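Local coordinates for lipoprotein (Streptococcus pneumoniae serotype 4, PDB 6JF1), which binds methionine and probably delivers it to an ABC importer as the substrate-binding lipoprotein of that transporter, at residues 185-193 / 201-211. Sequence-based numbering, arbitrary orientation.
Sequences DASQTARSL and VNNTFVTEAKL. With MET (methionine), chain B.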
ATOM      1  N   ASP A 185      -6.616   4.234 -10.857  1.00 24.59           N
ATOM      2  CA  ASP A 185      -5.330   3.733 -10.330  1.00 25.33           C
ATOM      3  C   ASP A 185      -5.231   4.077  -8.833  1.00 23.37           C
ATOM      4  O   ASP A 185      -5.694   5.147  -8.394  1.00 20.80           O
ATOM      5  CB  ASP A 185      -4.149   4.131 -11.208  1.00 25.98           C
ATOM      6  CG  ASP A 185      -2.920   3.302 -10.897  1.00 30.10           C
ATOM      7  OD1 ASP A 185      -2.759   2.230 -11.540  1.00 29.61           O
ATOM      8  OD2 ASP A 185      -2.116   3.723  -9.986  1.00 32.52           O
ATOM      9  N   ALA A 186      -4.736   3.115  -8.041  1.00 20.76           N
ATOM     10  CA  ALA A 186      -4.522   3.321  -6.594  1.00 22.00           C
ATOM     11  C   ALA A 186      -3.724   4.617  -6.378  1.00 20.95           C
ATOM     12  O   ALA A 186      -3.972   5.377  -5.425  1.00 20.80           O
ATOM     13  CB  ALA A 186      -3.801   2.126  -6.000  1.00 20.71           C
ATOM     14  N   SER A 187      -2.795   4.919  -7.284  1.00 20.44           N
ATOM     15  CA  SER A 187      -1.916   6.087  -7.041  1.00 24.23           C
ATOM     16  C   SER A 187      -2.642   7.403  -7.368  1.00 25.94           C
ATOM     17  O   SER A 187      -2.058   8.488  -7.229  1.00 26.60           O
ATOM     18  CB  SER A 187      -0.681   5.947  -7.856  1.00 24.24           C
ATOM     19  OG  SER A 187      -1.034   6.050  -9.222  1.00 24.46           O
ATOM     20  N   GLN A 188      -3.910   7.317  -7.784  1.00 25.84           N
ATOM     21  CA  GLN A 188      -4.691   8.493  -8.262  1.00 27.32           C
ATOM     22  C   GLN A 188      -5.910   8.772  -7.384  1.00 27.75           C
ATOM     23  O   GLN A 188      -6.545   9.815  -7.544  1.00 31.18           O
ATOM     24  CB  GLN A 188      -5.166   8.274  -9.702  1.00 29.07           C
ATOM     25  CG  GLN A 188      -4.043   8.427 -10.710  1.00 38.35           C
ATOM     26  CD  GLN A 188      -3.489   9.835 -10.762  1.00 50.09           C
ATOM     27  OE1 GLN A 188      -4.217  10.827 -10.663  1.00 57.95           O
ATOM     28  NE2 GLN A 188      -2.180   9.937 -10.911  1.00 52.09           N
ATOM     29  N   THR A 189      -6.252   7.890  -6.456  1.00 25.31           N
ATOM     30  CA  THR A 189      -7.459   8.088  -5.645  1.00 26.16           C
ATOM     31  C   THR A 189      -7.344   9.323  -4.745  1.00 25.77           C
ATOM     32  O   THR A 189      -8.316  10.060  -4.616  1.00 27.16           O
ATOM     33  CB  THR A 189      -7.835   6.841  -4.830  1.00 28.86           C
ATOM     34  OG1 THR A 189      -6.713   6.536  -3.997  1.00 26.24           O
ATOM     35  CG2 THR A 189      -8.231   5.674  -5.713  1.00 25.23           C
ATOM     36  N   ALA A 190      -6.194   9.556  -4.134  1.00 23.78           N
ATOM     37  CA  ALA A 190      -6.060  10.686  -3.228  1.00 24.50           C
ATOM     38  C   ALA A 190      -6.109  11.997  -4.020  1.00 27.04           C
ATOM     39  O   ALA A 190      -6.647  12.974  -3.537  1.00 31.65           O
ATOM     40  CB  ALA A 190      -4.761  10.609  -2.490  1.00 21.58           C
ATOM     41  N   ARG A 191      -5.544  12.008  -5.219  1.00 28.50           N
ATOM     42  CA  ARG A 191      -5.562  13.216  -6.050  1.00 31.50           C
ATOM     43  C   ARG A 191      -6.990  13.521  -6.525  1.00 32.94           C
ATOM     44  O   ARG A 191      -7.302  14.655  -6.890  1.00 31.41           O
ATOM     45  CB  ARG A 191      -4.613  13.035  -7.235  1.00 32.80           C
ATOM     46  CG  ARG A 191      -3.155  13.138  -6.806  1.00 38.35           C
ATOM     47  CD  ARG A 191      -2.200  13.141  -7.969  1.00 34.40           C
ATOM     48  NE  ARG A 191      -0.821  13.370  -7.549  1.00 39.02           N
ATOM     49  CZ  ARG A 191       0.189  13.343  -8.425  1.00 39.90           C
ATOM     50  NH1 ARG A 191      -0.098  13.166  -9.705  1.00 36.01           N
ATOM     51  NH2 ARG A 191       1.454  13.480  -8.040  1.00 33.97           N
ATOM     52  N   SER A 192      -7.867  12.522  -6.514  1.00 32.71           N
ATOM     53  CA  SER A 192      -9.226  12.710  -7.068  1.00 33.29           C
ATOM     54  C   SER A 192     -10.113  13.450  -6.057  1.00 32.09           C
ATOM     55  O   SER A 192     -11.213  13.828  -6.386  1.00 34.37           O
ATOM     56  CB  SER A 192      -9.836  11.384  -7.456  1.00 35.84           C
ATOM     57  OG  SER A 192     -10.261  10.665  -6.287  1.00 33.55           O
ATOM     58  N   LEU A 193      -9.631  13.666  -4.837  1.00 31.99           N
ATOM     59  CA  LEU A 193     -10.479  14.129  -3.732  1.00 34.09           C
ATOM     60  C   LEU A 193     -10.932  15.587  -3.927  1.00 38.57           C
ATOM     61  O   LEU A 193     -11.910  16.042  -3.340  1.00 33.95           O
ATOM     62  CB  LEU A 193      -9.696  13.974  -2.431  1.00 34.86           C
ATOM     63  CG  LEU A 193      -9.698  12.556  -1.866  1.00 31.97           C
ATOM     64  CD1 LEU A 193      -8.729  12.456  -0.708  1.00 28.84           C
ATOM     65  CD2 LEU A 193     -11.102  12.157  -1.436  1.00 29.62           C
ATOM     66  N   VAL A 201      -8.262   5.387  -0.061  1.00 23.29           N
ATOM     67  CA  VAL A 201      -6.873   5.721  -0.348  1.00 22.21           C
ATOM     68  C   VAL A 201      -5.908   4.857   0.480  1.00 20.17           C
ATOM     69  O   VAL A 201      -5.922   4.902   1.718  1.00 21.23           O
ATOM     70  CB  VAL A 201      -6.598   7.204  -0.083  1.00 22.31           C
ATOM     71  CG1 VAL A 201      -5.160   7.513  -0.474  1.00 20.39           C
ATOM     72  CG2 VAL A 201      -7.600   8.101  -0.823  1.00 21.83           C
ATOM     73  N   ASN A 202      -5.055   4.112  -0.217  1.00 17.59           N
ATOM     74  CA  ASN A 202      -3.937   3.369   0.376  1.00 19.63           C
ATOM     75  C   ASN A 202      -2.935   4.324   1.051  1.00 21.03           C
ATOM     76  O   ASN A 202      -2.654   5.426   0.529  1.00 19.82           O
ATOM     77  CB  ASN A 202      -3.172   2.583  -0.683  1.00 19.04           C
ATOM     78  CG  ASN A 202      -3.987   1.468  -1.318  1.00 19.22           C
ATOM     79  OD1 ASN A 202      -4.589   1.663  -2.368  1.00 20.37           O
ATOM     80  ND2 ASN A 202      -3.965   0.282  -0.722  1.00 18.95           N
ATOM     81  N   ASN A 203      -2.358   3.865   2.162  1.00 19.84           N
ATOM     82  CA  ASN A 203      -1.396   4.649   2.999  1.00 20.28           C
ATOM     83  C   ASN A 203      -0.253   5.200   2.143  1.00 22.53           C
ATOM     84  O   ASN A 203       0.307   6.279   2.452  1.00 22.48           O
ATOM     85  CB  ASN A 203      -0.786   3.797   4.124  1.00 21.23           C
ATOM     86  CG  ASN A 203       0.189   2.743   3.616  1.00 21.76           C
ATOM     87  OD1 ASN A 203      -0.118   1.996   2.686  1.00 21.20           O
ATOM     88  ND2 ASN A 203       1.374   2.683   4.203  1.00 20.07           N
ATOM     89  N   THR A 204       0.124   4.456   1.106  1.00 19.76           N
ATOM     90  CA  THR A 204       1.236   4.852   0.251  1.00 19.77           C
ATOM     91  C   THR A 204       1.076   6.291  -0.282  1.00 21.09           C
ATOM     92  O   THR A 204       2.087   6.960  -0.538  1.00 20.10           O
ATOM     93  CB  THR A 204       1.282   3.942  -0.982  1.00 22.03           C
ATOM     94  OG1 THR A 204       1.028   2.609  -0.531  1.00 22.66           O
ATOM     95  CG2 THR A 204       2.619   3.988  -1.701  1.00 21.56           C
ATOM     96  N   PHE A 205      -0.165   6.770  -0.486  1.00 20.83           N
ATOM     97  CA  PHE A 205      -0.411   7.999  -1.349  1.00 23.20           C
ATOM     98  C   PHE A 205      -0.933   9.161  -0.483  1.00 24.71           C
ATOM     99  O   PHE A 205      -1.152  10.273  -0.963  1.00 26.17           O
ATOM    100  CB  PHE A 205      -1.371   7.668  -2.490  1.00 19.07           C
ATOM    101  CG  PHE A 205      -0.897   6.489  -3.308  1.00 19.17           C
ATOM    102  CD1 PHE A 205       0.314   6.547  -4.002  1.00 17.35           C
ATOM    103  CD2 PHE A 205      -1.632   5.303  -3.311  1.00 17.44           C
ATOM    104  CE1 PHE A 205       0.763   5.446  -4.722  1.00 20.10           C
ATOM    105  CE2 PHE A 205      -1.199   4.213  -4.056  1.00 17.05           C
ATOM    106  CZ  PHE A 205      -0.006   4.283  -4.749  1.00 19.13           C
ATOM    107  N   VAL A 206      -1.096   8.874   0.792  1.00 23.56           N
ATOM    108  CA  VAL A 206      -1.768   9.763   1.717  1.00 25.52           C
ATOM    109  C   VAL A 206      -0.940  11.057   1.872  1.00 27.19           C
ATOM    110  O   VAL A 206      -1.478  12.162   1.775  1.00 27.98           O
ATOM    111  CB  VAL A 206      -1.921   9.022   3.057  1.00 26.58           C
ATOM    112  CG1 VAL A 206      -1.965   9.967   4.242  1.00 30.92           C
ATOM    113  CG2 VAL A 206      -3.134   8.108   3.025  1.00 25.32           C
ATOM    114  N   THR A 207       0.365  10.933   2.091  1.00 27.09           N
ATOM    115  CA  THR A 207       1.178  12.117   2.489  1.00 33.46           C
ATOM    116  C   THR A 207       1.401  13.049   1.290  1.00 34.04           C
ATOM    117  O   THR A 207       1.325  14.288   1.430  1.00 32.20           O
ATOM    118  CB  THR A 207       2.421  11.740   3.309  1.00 33.39           C
ATOM    119  OG1 THR A 207       1.952  10.972   4.420  1.00 36.36           O
ATOM    120  CG2 THR A 207       3.155  12.943   3.870  1.00 34.29           C
ATOM    121  N   GLU A 208       1.640  12.458   0.127  1.00 33.07           N
ATOM    122  CA  GLU A 208       1.815  13.221  -1.119  1.00 34.71           C
ATOM    123  C   GLU A 208       0.596  14.126  -1.370  1.00 31.99           C
ATOM    124  O   GLU A 208       0.736  15.194  -1.959  1.00 29.42           O
ATOM    125  CB  GLU A 208       2.037  12.291  -2.313  1.00 34.12           C
ATOM    126  CG  GLU A 208       2.482  13.012  -3.583  1.00 37.36           C
ATOM    127  CD  GLU A 208       1.397  13.672  -4.436  1.00 43.30           C
ATOM    128  OE1 GLU A 208       0.194  13.327  -4.273  1.00 36.30           O
ATOM    129  OE2 GLU A 208       1.757  14.540  -5.288  1.00 44.14           O
ATOM    130  N   ALA A 209      -0.596  13.677  -1.012  1.00 30.22           N
ATOM    131  CA  ALA A 209      -1.808  14.476  -1.268  1.00 34.37           C
ATOM    132  C   ALA A 209      -2.080  15.417  -0.085  1.00 30.99           C
ATOM    133  O   ALA A 209      -3.058  16.134  -0.046  1.00 34.47           O
ATOM    134  CB  ALA A 209      -2.977  13.551  -1.534  1.00 34.18           C
ATOM    135  N   LYS A 210      -1.217  15.357   0.898  1.00 34.50           N
ATOM    136  CA  LYS A 210      -1.310  16.145   2.117  1.00 36.63           C
ATOM    137  C   LYS A 210      -2.562  15.758   2.917  1.00 36.19           C
ATOM    138  O   LYS A 210      -3.190  16.626   3.510  1.00 39.69           O
ATOM    139  CB  LYS A 210      -1.282  17.653   1.811  1.00 38.71           C
ATOM    140  CG  LYS A 210      -0.434  18.114   0.629  1.00 46.15           C
ATOM    141  N   LEU A 211      -2.940  14.485   2.968  1.00 33.44           N
ATOM    142  CA  LEU A 211      -4.108  14.110   3.783  1.00 33.02           C
ATOM    143  C   LEU A 211      -3.690  13.755   5.214  1.00 33.34           C
ATOM    144  O   LEU A 211      -2.588  13.233   5.468  1.00 34.92           O
ATOM    145  CB  LEU A 211      -4.841  12.917   3.158  1.00 31.63           C
ATOM    146  CG  LEU A 211      -5.143  13.035   1.672  1.00 33.51           C
ATOM    147  CD1 LEU A 211      -5.806  11.753   1.203  1.00 31.89           C
ATOM    148  CD2 LEU A 211      -6.045  14.237   1.392  1.00 32.82           C
TER
HETATM  149  N   MET B 301       1.049  -0.238   1.544  1.00 19.92           N
HETATM  150  CA  MET B 301      -0.216  -0.620   0.807  1.00 19.24           C
HETATM  151  C   MET B 301      -1.280  -0.973   1.849  1.00 20.37           C
HETATM  152  O   MET B 301      -2.459  -0.603   1.682  1.00 21.38           O
HETATM  153  CB  MET B 301       0.020  -1.842  -0.094  1.00 19.03           C
HETATM  154  CG  MET B 301      -1.096  -2.035  -1.143  1.00 16.76           C
HETATM  155  SD  MET B 301      -0.764  -3.489  -2.181  1.00 16.55           S
HETATM  156  CE  MET B 301       0.401  -2.812  -3.374  1.00 14.85           C
HETATM  157  OXT MET B 301      -0.928  -1.585   2.899  1.00 19.41           O
HETATM  158  O   HOH W   1      -5.408   4.124  -3.169  1.00 18.69           O
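Phe205 lays its ring against the turn at Ala186 and Ser187. Its CB only grazes the methyl of Ala190. With CG beside the backbone N (chi1 -54°), the Phe205 ring is directed at the turn: CD2 lies 3.2 Å from Ala186 O, approached obliquely, CE2 touches Ala186 CB (3.9 Å), and CE1 lies 3.5 Å from Ser187 CB. Ser187 CA stands 3.4 Å from the Phe205 ring centroid and 9° off its normal, a CH-pi contact over one face; Thr204 CB covers the opposite face. An Asx turn shapes the loop opposite, Asp185 OD2 accepting from both Ser187 N and Ser187 OG.

Ala190 CB touches Ala209 CB at 3.6 Å and Val201 CG1, and Leu193 CD1 meets Leu211 CD1. Nearer the solvent, the extended Arg191 crosses the bent Glu208 at about a right angle. Arg191 NH2 donates to Glu208 OE2 at 3.0 Å in a salt bridge, striking the carboxylate from above its plane; the Arg191 NE bond to Glu208 OE1 is weak.

One water donates to Ala186 O and Asn202 OD1, accepts from Asn202 N and bonds Thr189 OG1, which also bonds Val200 O. Asn202 ND2 donates to the methionine O (3.0 Å, 164°) and also bonds Asn143 OD1; Asn203 OD1 accepts from the ligand N. Through the water, Ala186 and Thr189 probably act as a second shell, helping fix the rotation of the Asn202 amide.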